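Local atomic coordinates of NanU sialic acid binding protein (Bacteroides fragilis, PDB entry 4L7T), a protein that binds sialic acid with high affinity as a SusD-like outer-membrane protein, probably passing it on to the partner NanO. Residues T91-F96 / L493-N498; K168-A173 / P506-T511; R286-P291 / L319-I324; A332-D337 / D438-N443. All coordinates share one frame; numbering follows the deposited sequence.

Overall arrangement
The four contacts spread across a largely helical chain of the SusD family. Contacts 1 and 2 both join an N-terminal loop to the C-terminal tail, before and after helix 499-504. Their centres lie about 13 Å apart, and W495 of contact 1 touches T511 of contact 2. Along the sequence their segments alternate. Contact 3, at helix 284-289 and strand 323-324, and contact 4, beside helix 452-463, follow one another in between. Their centres are about 25 Å apart. Contacts 2 and 4 are the farthest pair, with centres about 45 Å apart. The tail thus returns to the N-terminal part of the fold, while contacts 3 and 4 each close a shorter loop.

Contact 1: residues T91-F96 / L493-N498; sequences TGISNF and LLWPIN
N498 OD1 accepts a hydrogen bond from the backbone N of N95 at 2.8 Å. The bond is nearly straight (167°), with the donor tilted from the carbonyl plane. The same oxygen lies against S94 CA. N498 CG sits between its own N and carbonyl carbon (chi1 58°), which brings it within 3.5 Å of S94 CB. T91 CG2 packs on N498 N at 3.5 Å and also meets P496 CG. T91 OG1 bonds I93 O of its own loop at 2.8 Å, from above the carbonyl plane. Water 1 joins I93 O to P496 O, 2.8 and 2.7 Å away, and has a weak bond to N498 N. In this SusD-family protein the contact fastens a loop before helix 99-115 to the loop leading into helix 499-504, with N498 at the N-cap position of the latter, though its side chain makes no capping bond. The apolar side is built on W495. I93 CD1 sits over its six-membered ring, 4.0 Å from the centroid, as a CH-pi contact. T91 O approaches the ring edge at W495 CE3. R61 makes a cation-pi contact with W495, and W146 bonds P496 O through NE1.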
loop_
_atom_site.group_PDB
_atom_site.type_symbol
_atom_site.label_atom_id
_atom_site.label_comp_id
_atom_site.label_asym_id
_atom_site.label_seq_id
_atom_site.Cartn_x
_atom_site.Cartn_y
_atom_site.Cartn_z
ATOM N N THR A 91 -7.462 -9.195 -17.320
ATOM C CA THR A 91 -8.006 -8.533 -16.116
ATOM C C THR A 91 -6.929 -7.864 -15.291
ATOM O O THR A 91 -7.263 -7.127 -14.383
ATOM C CB THR A 91 -8.776 -9.566 -15.200
ATOM O OG1 THR A 91 -7.831 -10.551 -14.781
ATOM C CG2 THR A 91 -9.958 -10.181 -15.981
ATOM N N GLY A 92 -5.671 -8.081 -15.605
ATOM C CA GLY A 92 -4.539 -7.420 -14.850
ATOM C C GLY A 92 -4.204 -8.207 -13.575
ATOM O O GLY A 92 -3.069 -8.631 -13.393
ATOM N N ILE A 93 -5.195 -8.483 -12.754
ATOM C CA ILE A 93 -5.055 -9.381 -11.597
ATOM C C ILE A 93 -6.131 -10.467 -11.675
ATOM O O ILE A 93 -7.250 -10.167 -12.107
ATOM C CB ILE A 93 -5.326 -8.566 -10.301
ATOM C CG1 ILE A 93 -4.237 -7.551 -10.046
ATOM C CG2 ILE A 93 -5.342 -9.509 -9.093
ATOM C CD1 ILE A 93 -4.575 -6.525 -8.828
ATOM N N SER A 94 -5.829 -11.700 -11.274
ATOM C CA SER A 94 -6.821 -12.779 -11.332
ATOM C C SER A 94 -7.192 -13.265 -9.959
ATOM O O SER A 94 -6.457 -13.003 -8.996
ATOM C CB SER A 94 -6.221 -14.005 -12.060
ATOM O OG SER A 94 -5.866 -13.655 -13.388
ATOM N N ASN A 95 -8.301 -14.006 -9.894
ATOM C CA ASN A 95 -8.704 -14.826 -8.738
ATOM C C ASN A 95 -8.775 -13.965 -7.433
ATOM O O ASN A 95 -8.303 -14.411 -6.398
ATOM C CB ASN A 95 -7.706 -16.030 -8.562
ATOM C CG ASN A 95 -7.419 -16.793 -9.912
ATOM O OD1 ASN A 95 -6.270 -17.204 -10.212
ATOM N ND2 ASN A 95 -8.492 -17.020 -10.681
ATOM N N PHE A 96 -9.369 -12.770 -7.507
ATOM C CA PHE A 96 -9.549 -11.897 -6.342
ATOM C C PHE A 96 -8.259 -11.706 -5.604
ATOM O O PHE A 96 -8.283 -11.643 -4.354
ATOM C CB PHE A 96 -10.705 -12.375 -5.425
ATOM C CG PHE A 96 -12.038 -12.426 -6.128
ATOM C CD1 PHE A 96 -12.762 -11.242 -6.411
ATOM C CD2 PHE A 96 -12.546 -13.658 -6.590
ATOM C CE1 PHE A 96 -13.936 -11.252 -7.097
ATOM C CE2 PHE A 96 -13.730 -13.653 -7.338
ATOM C CZ PHE A 96 -14.437 -12.472 -7.555
ATOM N N LEU A 493 -14.649 1.665 -12.585
ATOM C CA LEU A 493 -13.742 1.924 -11.413
ATOM C C LEU A 493 -13.398 0.644 -10.714
ATOM O O LEU A 493 -12.298 0.552 -10.124
ATOM C CB LEU A 493 -14.401 2.886 -10.426
ATOM C CG LEU A 493 -14.736 4.258 -11.037
ATOM C CD1 LEU A 493 -15.424 5.088 -9.991
ATOM C CD2 LEU A 493 -13.506 5.014 -11.638
ATOM N N LEU A 494 -14.280 -0.353 -10.740
ATOM C CA LEU A 494 -13.925 -1.674 -10.220
ATOM C C LEU A 494 -13.024 -2.457 -11.176
ATOM O O LEU A 494 -12.775 -1.967 -12.279
ATOM C CB LEU A 494 -15.183 -2.440 -9.875
ATOM C CG LEU A 494 -16.031 -1.726 -8.874
ATOM C CD1 LEU A 494 -17.343 -2.515 -8.721
ATOM C CD2 LEU A 494 -15.310 -1.528 -7.476
ATOM N N TRP A 495 -12.572 -3.664 -10.794
ATOM C CA TRP A 495 -11.757 -4.524 -11.642
ATOM C C TRP A 495 -12.645 -5.627 -12.218
ATOM O O TRP A 495 -13.578 -6.096 -11.568
ATOM C CB TRP A 495 -10.684 -5.195 -10.770
ATOM C CG TRP A 495 -9.603 -4.257 -10.270
ATOM C CD1 TRP A 495 -9.728 -3.258 -9.381
ATOM C CD2 TRP A 495 -8.229 -4.254 -10.667
ATOM N NE1 TRP A 495 -8.524 -2.592 -9.219
ATOM C CE2 TRP A 495 -7.595 -3.197 -9.993
ATOM C CE3 TRP A 495 -7.460 -5.040 -11.540
ATOM C CZ2 TRP A 495 -6.240 -2.956 -10.095
ATOM C CZ3 TRP A 495 -6.128 -4.755 -11.685
ATOM C CH2 TRP A 495 -5.523 -3.706 -10.968
ATOM N N PRO A 496 -12.360 -6.032 -13.460
ATOM C CA PRO A 496 -13.041 -7.245 -13.978
ATOM C C PRO A 496 -12.583 -8.534 -13.329
ATOM O O PRO A 496 -11.561 -8.577 -12.611
ATOM C CB PRO A 496 -12.673 -7.253 -15.464
ATOM C CG PRO A 496 -11.223 -6.647 -15.450
ATOM C CD PRO A 496 -11.234 -5.572 -14.288
ATOM N N ILE A 497 -13.342 -9.602 -13.569
ATOM C CA ILE A 497 -13.110 -10.952 -13.034
ATOM C C ILE A 497 -12.665 -11.849 -14.153
ATOM O O ILE A 497 -13.315 -11.868 -15.186
ATOM C CB ILE A 497 -14.419 -11.495 -12.369
ATOM C CG1 ILE A 497 -14.826 -10.521 -11.261
ATOM C CG2 ILE A 497 -14.214 -13.007 -11.937
ATOM C CD1 ILE A 497 -16.198 -10.816 -10.609
ATOM N N ASN A 498 -11.576 -12.565 -13.963
ATOM C CA ASN A 498 -10.994 -13.416 -14.994
ATOM C C ASN A 498 -11.846 -14.646 -15.331
ATOM O O ASN A 498 -12.626 -15.072 -14.534
ATOM C CB ASN A 498 -9.564 -13.822 -14.716
ATOM C CG ASN A 498 -9.409 -14.548 -13.419
ATOM O OD1 ASN A 498 -9.642 -13.966 -12.359
ATOM N ND2 ASN A 498 -9.020 -15.834 -13.479
HETATM O O HOH W 1 -9.999 -10.633 -11.777
#

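Contact 2: residues K168-A173 / P506-T511; sequences KAASPA and PALKQT
A507 CB rests on the peptide between K168 and A169, and this is the tighter part of the contact. The methyl is 3.9 Å from K168 C and equally far from A169 N. The two segments are irregular loops at the surface of the SusD-family fold. K168-A173 leads into helix 173-191, with P172 at its N-cap position. P506-T511 belongs to the tail that follows helix 499-504. The backbones come nearest at A169 and A507, and the two CB atoms there are 4.3 Å apart.

L508 makes the second apolar touch, and a looser one. Its CG lies beside the backbone N (chi1 -74°), and its CD2 branch reaches A170 CB at 4.2 Å. The L508 side chain also rests on V501 and L502 of helix 499-504, which ties this touch to the body of the protein.

The outer side is more open. K168 and A169 are exposed, and the K168 side chain starts out away from the tail. No direct hydrogen bond joins K168-A173 to P506-T511. N505, just before P506, bridges the two: its ND2 bonds K168 O, and its OD1 bonds A507 N, as in an Asx turn. Farther along, D148 OD1 takes A173 N at the start of helix 173-191. A water completes the link between the backbones. Water 2 accepts from A170 N at 2.9 Å and donates to A507 O at 2.7 Å.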
loop_
_atom_site.group_PDB
_atom_site.type_symbol
_atom_site.label_atom_id
_atom_site.label_comp_id
_atom_site.label_asym_id
_atom_site.label_seq_id
_atom_site.Cartn_x
_atom_site.Cartn_y
_atom_site.Cartn_z
ATOM N N LYS A 168 -21.655 -20.454 -4.837
ATOM C CA LYS A 168 -21.924 -19.310 -3.930
ATOM C C LYS A 168 -22.024 -17.906 -4.540
ATOM O O LYS A 168 -21.114 -17.462 -5.221
ATOM C CB LYS A 168 -20.982 -19.294 -2.718
ATOM C CG LYS A 168 -21.573 -18.477 -1.561
ATOM C CD LYS A 168 -20.971 -18.823 -0.227
ATOM C CE LYS A 168 -21.997 -18.650 0.900
ATOM N NZ LYS A 168 -22.254 -17.213 1.220
ATOM N N ALA A 169 -23.134 -17.221 -4.285
ATOM C CA ALA A 169 -23.348 -15.886 -4.824
ATOM C C ALA A 169 -22.631 -14.802 -3.992
ATOM O O ALA A 169 -22.474 -14.944 -2.778
ATOM C CB ALA A 169 -24.821 -15.582 -4.908
ATOM N N ALA A 170 -22.201 -13.735 -4.648
ATOM C CA ALA A 170 -21.572 -12.604 -3.946
ATOM C C ALA A 170 -22.624 -11.839 -3.146
ATOM O O ALA A 170 -23.788 -11.845 -3.487
ATOM C CB ALA A 170 -20.900 -11.702 -4.952
ATOM N N SER A 171 -22.219 -11.184 -2.054
ATOM C CA SER A 171 -23.080 -10.266 -1.340
ATOM C C SER A 171 -22.902 -8.858 -1.876
ATOM O O SER A 171 -21.777 -8.527 -2.331
ATOM C CB SER A 171 -22.728 -10.310 0.161
ATOM O OG SER A 171 -22.797 -11.661 0.659
ATOM N N PRO A 172 -23.973 -8.031 -1.825
ATOM C CA PRO A 172 -23.912 -6.621 -2.189
ATOM C C PRO A 172 -22.818 -5.937 -1.364
ATOM O O PRO A 172 -22.597 -6.274 -0.193
ATOM C CB PRO A 172 -25.295 -6.037 -1.816
ATOM C CG PRO A 172 -26.233 -7.205 -1.768
ATOM C CD PRO A 172 -25.332 -8.419 -1.376
ATOM N N ALA A 173 -22.186 -4.987 -2.000
ATOM C CA ALA A 173 -21.162 -4.141 -1.349
ATOM C C ALA A 173 -21.608 -3.613 0.033
ATOM O O ALA A 173 -20.798 -3.567 0.977
ATOM C CB ALA A 173 -20.848 -2.977 -2.258
ATOM N N PRO A 506 -20.585 -20.627 -11.329
ATOM C CA PRO A 506 -21.745 -20.160 -12.095
ATOM C C PRO A 506 -22.627 -19.102 -11.446
ATOM O O PRO A 506 -23.273 -18.349 -12.156
ATOM C CB PRO A 506 -22.561 -21.455 -12.331
ATOM C CG PRO A 506 -21.957 -22.497 -11.371
ATOM C CD PRO A 506 -20.511 -22.108 -11.309
ATOM N N ALA A 507 -22.635 -18.986 -10.113
ATOM C CA ALA A 507 -23.447 -17.928 -9.475
ATOM C C ALA A 507 -22.820 -16.510 -9.527
ATOM O O ALA A 507 -23.506 -15.530 -9.248
ATOM C CB ALA A 507 -23.794 -18.300 -8.026
ATOM N N LEU A 508 -21.538 -16.423 -9.873
ATOM C CA LEU A 508 -20.877 -15.099 -9.988
ATOM C C LEU A 508 -21.186 -14.390 -11.299
ATOM O O LEU A 508 -21.142 -15.052 -12.340
ATOM C CB LEU A 508 -19.352 -15.262 -9.871
ATOM C CG LEU A 508 -18.805 -15.553 -8.476
ATOM C CD1 LEU A 508 -17.300 -15.706 -8.555
ATOM C CD2 LEU A 508 -19.192 -14.432 -7.577
ATOM N N LYS A 509 -21.438 -13.077 -11.257
ATOM C CA LYS A 509 -21.553 -12.230 -12.455
ATOM C C LYS A 509 -20.241 -11.461 -12.703
ATOM O O LYS A 509 -19.504 -11.175 -11.742
ATOM C CB LYS A 509 -22.706 -11.232 -12.319
ATOM C CG LYS A 509 -24.057 -11.882 -11.920
ATOM C CD LYS A 509 -25.264 -11.309 -12.675
ATOM C CE LYS A 509 -25.812 -10.042 -12.020
ATOM N NZ LYS A 509 -27.279 -10.146 -11.646
ATOM N N GLN A 510 -19.977 -11.115 -13.962
ATOM C CA GLN A 510 -18.851 -10.228 -14.332
ATOM C C GLN A 510 -19.114 -8.888 -13.652
ATOM O O GLN A 510 -20.241 -8.453 -13.475
ATOM C CB GLN A 510 -18.817 -9.990 -15.854
ATOM C CG GLN A 510 -17.713 -9.044 -16.329
ATOM C CD GLN A 510 -16.366 -9.544 -15.923
ATOM O OE1 GLN A 510 -15.795 -10.437 -16.557
ATOM N NE2 GLN A 510 -15.857 -8.998 -14.836
ATOM N N THR A 511 -18.061 -8.163 -13.330
ATOM C CA THR A 511 -18.232 -6.844 -12.755
ATOM C C THR A 511 -18.994 -5.899 -13.684
ATOM O O THR A 511 -18.777 -5.946 -14.893
ATOM C CB THR A 511 -16.810 -6.254 -12.543
ATOM O OG1 THR A 511 -16.048 -7.195 -11.801
ATOM C CG2 THR A 511 -16.847 -4.900 -11.860
HETATM O O HOH W 2 -22.907 -13.568 -7.499
#

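Contact 3: residues R286-P291 / L319-I324; sequences RQNLVP and LIRLQI
R321 sets its CG beside its own backbone N (chi1 -54°) and bends again at chi2 (-68°), which places CD. CG then lies 3.4 Å from N288 OD1 and 3.5 Å from Q287 O. The side chains of R321 and N288 cross at about a right angle. I320 is bent too: chi2 of -58° puts its CD1 on the backbone of L289, only 3.3 Å from L289 C, so the fit is tight. P291 CD approaches the same methyl.

The backbones are tied mainly at N288 O. It accepts from R321 N at 2.9 Å, and weakly from L322 N. I320 CA adds a CA-H...O contact to this oxygen. R286 O accepts from L319 N at 3.1 Å. In this SusD-family fold, carbonyls near the end of the weakly bonded helix 284-289 are thus met by backbone N-H groups of the loop that runs into strand 323-324. Water 3 extends this to Q287 O: it donates to that oxygen at 2.7 Å and accepts from R321 NE, lying in the guanidinium plane at its edge. R321 NH1 is held by A74 O, and N288 ND2 by R284 O.

On the apolar side, L289 CD2 meets L322 CB at 3.9 Å. Both of these leucines lean on Y65 of strand 65-67, which pairs antiparallel with strand 323-324, while I320 touches Y295 of helix 293-299.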
loop_
_atom_site.group_PDB
_atom_site.type_symbol
_atom_site.label_atom_id
_atom_site.label_comp_id
_atom_site.label_asym_id
_atom_site.label_seq_id
_atom_site.Cartn_x
_atom_site.Cartn_y
_atom_site.Cartn_z
ATOM N N ARG A 286 11.585 -6.459 -8.188
ATOM C CA ARG A 286 12.702 -6.493 -9.092
ATOM C C ARG A 286 12.281 -6.609 -10.570
ATOM O O ARG A 286 12.827 -5.905 -11.404
ATOM C CB ARG A 286 13.589 -7.714 -8.748
ATOM C CG ARG A 286 14.980 -7.622 -9.394
ATOM C CD ARG A 286 15.862 -8.947 -9.245
ATOM N NE ARG A 286 15.120 -10.121 -9.649
ATOM C CZ ARG A 286 15.212 -10.591 -10.908
ATOM N NH1 ARG A 286 15.980 -9.974 -11.745
ATOM N NH2 ARG A 286 14.500 -11.636 -11.307
ATOM N N GLN A 287 11.299 -7.474 -10.812
ATOM C CA GLN A 287 10.852 -7.814 -12.204
ATOM C C GLN A 287 10.034 -6.654 -12.845
ATOM O O GLN A 287 9.811 -6.723 -14.051
ATOM C CB GLN A 287 9.970 -9.030 -12.148
ATOM C CG GLN A 287 10.685 -10.374 -11.967
ATOM C CD GLN A 287 9.677 -11.513 -11.866
ATOM O OE1 GLN A 287 9.899 -12.480 -11.156
ATOM N NE2 GLN A 287 8.551 -11.389 -12.563
ATOM N N ASN A 288 9.623 -5.594 -12.105
ATOM C CA ASN A 288 8.794 -4.492 -12.706
ATOM C C ASN A 288 9.339 -3.083 -12.588
ATOM O O ASN A 288 8.972 -2.158 -13.341
ATOM C CB ASN A 288 7.391 -4.502 -12.116
ATOM C CG ASN A 288 6.578 -5.690 -12.604
ATOM O OD1 ASN A 288 6.102 -5.707 -13.752
ATOM N ND2 ASN A 288 6.429 -6.711 -11.754
ATOM N N LEU A 289 10.140 -2.816 -11.531
ATOM C CA LEU A 289 10.470 -1.451 -11.193
ATOM C C LEU A 289 11.963 -1.209 -11.001
ATOM O O LEU A 289 12.396 -0.087 -10.703
ATOM C CB LEU A 289 9.768 -1.143 -9.833
ATOM C CG LEU A 289 8.265 -0.798 -9.940
ATOM C CD1 LEU A 289 7.669 -0.434 -8.485
ATOM C CD2 LEU A 289 7.892 0.277 -10.924
ATOM N N VAL A 290 12.784 -2.243 -11.251
ATOM C CA VAL A 290 14.239 -2.121 -11.064
ATOM C C VAL A 290 14.866 -2.178 -12.456
ATOM O O VAL A 290 14.580 -3.106 -13.180
ATOM C CB VAL A 290 14.778 -3.257 -10.144
ATOM C CG1 VAL A 290 16.359 -3.170 -10.066
ATOM C CG2 VAL A 290 14.073 -3.082 -8.692
ATOM N N PRO A 291 15.739 -1.221 -12.789
ATOM C CA PRO A 291 16.383 -1.273 -14.122
ATOM C C PRO A 291 17.361 -2.468 -14.325
ATOM O O PRO A 291 17.831 -3.115 -13.386
ATOM C CB PRO A 291 17.080 0.065 -14.241
ATOM C CG PRO A 291 17.402 0.447 -12.783
ATOM C CD PRO A 291 16.258 -0.094 -11.962
ATOM N N LEU A 319 13.907 -5.595 -14.293
ATOM C CA LEU A 319 13.298 -5.096 -15.567
ATOM C C LEU A 319 12.268 -4.000 -15.244
ATOM O O LEU A 319 11.602 -4.066 -14.175
ATOM C CB LEU A 319 12.653 -6.249 -16.339
ATOM C CG LEU A 319 13.708 -7.215 -16.914
ATOM C CD1 LEU A 319 13.050 -8.430 -17.478
ATOM C CD2 LEU A 319 14.583 -6.614 -18.018
ATOM N N ILE A 320 12.147 -3.026 -16.160
ATOM C CA ILE A 320 11.153 -2.000 -15.964
ATOM C C ILE A 320 9.985 -2.381 -16.857
ATOM O O ILE A 320 10.115 -2.450 -18.119
ATOM C CB ILE A 320 11.663 -0.652 -16.374
ATOM C CG1 ILE A 320 12.865 -0.138 -15.547
ATOM C CG2 ILE A 320 10.465 0.391 -16.355
ATOM C CD1 ILE A 320 12.616 -0.032 -14.003
ATOM N N ARG A 321 8.821 -2.634 -16.234
ATOM C CA ARG A 321 7.571 -2.883 -16.962
ATOM C C ARG A 321 6.588 -1.761 -16.725
ATOM O O ARG A 321 5.698 -1.527 -17.503
ATOM C CB ARG A 321 6.884 -4.197 -16.579
ATOM C CG ARG A 321 7.793 -5.469 -16.681
ATOM C CD ARG A 321 8.151 -5.813 -18.108
ATOM N NE ARG A 321 8.846 -7.126 -18.060
ATOM C CZ ARG A 321 9.496 -7.636 -19.108
ATOM N NH1 ARG A 321 9.571 -6.945 -20.263
ATOM N NH2 ARG A 321 10.028 -8.856 -18.984
ATOM N N LEU A 322 6.722 -1.126 -15.560
ATOM C CA LEU A 322 5.932 0.081 -15.206
ATOM C C LEU A 322 6.932 1.213 -15.156
ATOM O O LEU A 322 7.842 1.246 -14.275
ATOM C CB LEU A 322 5.322 -0.095 -13.787
ATOM C CG LEU A 322 4.057 -0.970 -13.694
ATOM C CD1 LEU A 322 3.623 -1.416 -12.229
ATOM C CD2 LEU A 322 2.848 -0.319 -14.333
ATOM N N GLN A 323 6.781 2.180 -16.060
ATOM C CA GLN A 323 7.700 3.323 -16.171
ATOM C C GLN A 323 7.047 4.573 -15.566
ATOM O O GLN A 323 6.035 5.055 -16.087
ATOM C CB GLN A 323 8.057 3.534 -17.678
ATOM C CG GLN A 323 8.917 4.802 -17.921
ATOM C CD GLN A 323 10.239 4.797 -17.173
ATOM O OE1 GLN A 323 11.095 3.880 -17.350
ATOM N NE2 GLN A 323 10.407 5.797 -16.279
ATOM N N ILE A 324 7.653 5.116 -14.503
ATOM C CA ILE A 324 7.211 6.371 -13.941
ATOM C C ILE A 324 7.217 7.445 -15.036
ATOM O O ILE A 324 8.189 7.535 -15.823
ATOM C CB ILE A 324 8.221 6.799 -12.862
ATOM C CG1 ILE A 324 8.286 5.746 -11.731
ATOM C CG2 ILE A 324 7.895 8.238 -12.339
ATOM C CD1 ILE A 324 9.614 5.833 -10.955
HETATM O O HOH W 3 9.109 -8.652 -15.731
#

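Contact 4: residues A332-D337 / D438-N443; sequences AFRDGD and DFYTDN
R334 CD sits over the centre of the F439 ring, 3.6 Å from its centroid and 14° off the normal, in a CH-pi contact. The two side chains slide past each other in opposite directions. The guanidinium is only 17° from parallel with the ring, and F439 CB lies over one of its faces, offset toward the rim. F439 CG is anti to its backbone N (chi1 -178°), which sets it 3.6 Å from R334 CD. The far end of the ring meets the backbone before the arginine: CE1 and CZ are each 3.5 Å from F333 O. Y440 OH approaches R334 CD at 3.8 Å.

The next shell fixes the polar ends. D435 OD1 forms a salt bridge with R334 NH1 and a hydrogen bond with Y440 OH, so one carboxylate holds both side chains. R462 of helix 452-463 adds a bond from NH2 to Y440 OH and one from NE to A332 O. With several charged groups close by, the tyrosine hydroxyl is probably polarised.

Farther out, each backbone has its own shape. R334 to D337 make a type II beta turn, with D337 N bonding R334 O at 3.2 Å and G336 at a positive phi. On the other side, residues 438-440 form a 3-10 segment, and D438 O accepts from both T441 N and T441 OG1. N443 ND2 bonds K331 O. The arrangement is a CH-pi contact of an arginine CD on a phenylalanine face, joining two loops of the SusD-family fold beside helix 452-463.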
loop_
_atom_site.group_PDB
_atom_site.type_symbol
_atom_site.label_atom_id
_atom_site.label_comp_id
_atom_site.label_asym_id
_atom_site.label_seq_id
_atom_site.Cartn_x
_atom_site.Cartn_y
_atom_site.Cartn_z
ATOM N N ALA A 332 6.755 16.748 -9.154
ATOM C CA ALA A 332 6.154 16.211 -7.921
ATOM C C ALA A 332 6.513 16.968 -6.673
ATOM O O ALA A 332 5.707 16.896 -5.706
ATOM C CB ALA A 332 6.491 14.764 -7.735
ATOM N N PHE A 333 7.740 17.515 -6.635
ATOM C CA PHE A 333 8.281 17.994 -5.353
ATOM C C PHE A 333 8.800 19.412 -5.472
ATOM O O PHE A 333 9.470 19.736 -6.431
ATOM C CB PHE A 333 9.416 17.094 -4.809
ATOM C CG PHE A 333 9.014 15.666 -4.614
ATOM C CD1 PHE A 333 8.392 15.252 -3.417
ATOM C CD2 PHE A 333 9.246 14.721 -5.620
ATOM C CE1 PHE A 333 8.009 13.892 -3.241
ATOM C CE2 PHE A 333 8.862 13.395 -5.445
ATOM C CZ PHE A 333 8.282 12.964 -4.247
ATOM N N ARG A 334 8.520 20.227 -4.438
ATOM C CA ARG A 334 9.180 21.555 -4.286
ATOM C C ARG A 334 10.683 21.421 -3.954
ATOM O O ARG A 334 11.110 20.448 -3.336
ATOM C CB ARG A 334 8.471 22.348 -3.183
ATOM C CG ARG A 334 6.999 22.550 -3.330
ATOM C CD ARG A 334 6.513 23.238 -4.638
ATOM N NE ARG A 334 7.258 24.488 -4.872
ATOM C CZ ARG A 334 6.838 25.699 -4.506
ATOM N NH1 ARG A 334 5.657 25.876 -3.895
ATOM N NH2 ARG A 334 7.643 26.758 -4.762
ATOM N N ASP A 335 11.546 22.381 -4.351
ATOM C CA ASP A 335 12.951 22.287 -3.971
ATOM C C ASP A 335 13.083 22.209 -2.473
ATOM O O ASP A 335 12.295 22.863 -1.733
ATOM C CB ASP A 335 13.691 23.576 -4.385
ATOM C CG ASP A 335 13.848 23.702 -5.861
ATOM O OD1 ASP A 335 13.473 22.783 -6.634
ATOM O OD2 ASP A 335 14.353 24.779 -6.244
ATOM N N GLY A 336 14.066 21.413 -2.041
ATOM C CA GLY A 336 14.259 21.210 -0.606
ATOM C C GLY A 336 13.574 19.995 -0.012
ATOM O O GLY A 336 13.986 19.521 1.054
ATOM N N ASP A 337 12.574 19.442 -0.720
ATOM C CA ASP A 337 11.931 18.246 -0.241
ATOM C C ASP A 337 12.847 17.029 -0.355
ATOM O O ASP A 337 13.114 16.531 -1.451
ATOM C CB ASP A 337 10.606 18.041 -1.039
ATOM C CG ASP A 337 9.612 17.052 -0.364
ATOM O OD1 ASP A 337 10.059 16.098 0.358
ATOM O OD2 ASP A 337 8.415 17.221 -0.637
ATOM N N ASP A 438 2.965 29.280 -8.925
ATOM C CA ASP A 438 3.401 28.952 -10.279
ATOM C C ASP A 438 3.815 27.497 -10.485
ATOM O O ASP A 438 3.686 26.960 -11.594
ATOM C CB ASP A 438 4.632 29.808 -10.624
ATOM C CG ASP A 438 4.288 31.255 -10.959
ATOM O OD1 ASP A 438 3.092 31.638 -11.023
ATOM O OD2 ASP A 438 5.271 32.005 -11.179
ATOM N N PHE A 439 4.351 26.876 -9.439
ATOM C CA PHE A 439 4.750 25.468 -9.498
ATOM C C PHE A 439 3.597 24.576 -10.003
ATOM O O PHE A 439 3.871 23.483 -10.568
ATOM C CB PHE A 439 5.270 24.980 -8.097
ATOM C CG PHE A 439 5.748 23.558 -8.091
ATOM C CD1 PHE A 439 7.076 23.209 -8.358
ATOM C CD2 PHE A 439 4.829 22.529 -7.819
ATOM C CE1 PHE A 439 7.461 21.860 -8.383
ATOM C CE2 PHE A 439 5.224 21.195 -7.817
ATOM C CZ PHE A 439 6.522 20.861 -8.042
ATOM N N TYR A 440 2.363 25.020 -9.801
ATOM C CA TYR A 440 1.145 24.226 -10.089
ATOM C C TYR A 440 0.551 24.496 -11.478
ATOM O O TYR A 440 -0.398 23.835 -11.878
ATOM C CB TYR A 440 0.041 24.300 -8.986
ATOM C CG TYR A 440 0.669 23.822 -7.702
ATOM C CD1 TYR A 440 0.969 22.464 -7.531
ATOM C CD2 TYR A 440 1.160 24.725 -6.721
ATOM C CE1 TYR A 440 1.688 22.001 -6.376
ATOM C CE2 TYR A 440 1.887 24.264 -5.599
ATOM C CZ TYR A 440 2.106 22.883 -5.424
ATOM O OH TYR A 440 2.812 22.410 -4.317
ATOM N N THR A 441 1.047 25.512 -12.186
ATOM C CA THR A 441 0.182 26.006 -13.295
ATOM C C THR A 441 -0.069 25.024 -14.431
ATOM O O THR A 441 -1.213 24.939 -14.943
ATOM C CB THR A 441 0.665 27.310 -13.855
ATOM O OG1 THR A 441 2.060 27.164 -14.047
ATOM C CG2 THR A 441 0.419 28.399 -12.886
ATOM N N ASP A 442 0.943 24.302 -14.859
ATOM C CA ASP A 442 0.668 23.293 -15.919
ATOM C C ASP A 442 0.981 21.933 -15.306
ATOM O O ASP A 442 1.746 21.168 -15.857
ATOM C CB ASP A 442 1.550 23.594 -17.184
ATOM C CG ASP A 442 1.628 22.418 -18.208
ATOM O OD1 ASP A 442 0.564 21.904 -18.650
ATOM O OD2 ASP A 442 2.783 22.011 -18.578
ATOM N N ASN A 443 0.417 21.659 -14.126
ATOM C CA ASN A 443 0.868 20.456 -13.354
ATOM C C ASN A 443 -0.316 19.562 -13.181
ATOM O O ASN A 443 -1.213 19.894 -12.442
ATOM C CB ASN A 443 1.452 20.888 -11.984
ATOM C CG ASN A 443 2.064 19.727 -11.212
ATOM O OD1 ASN A 443 1.592 18.594 -11.356
ATOM N ND2 ASN A 443 3.172 19.970 -10.485
#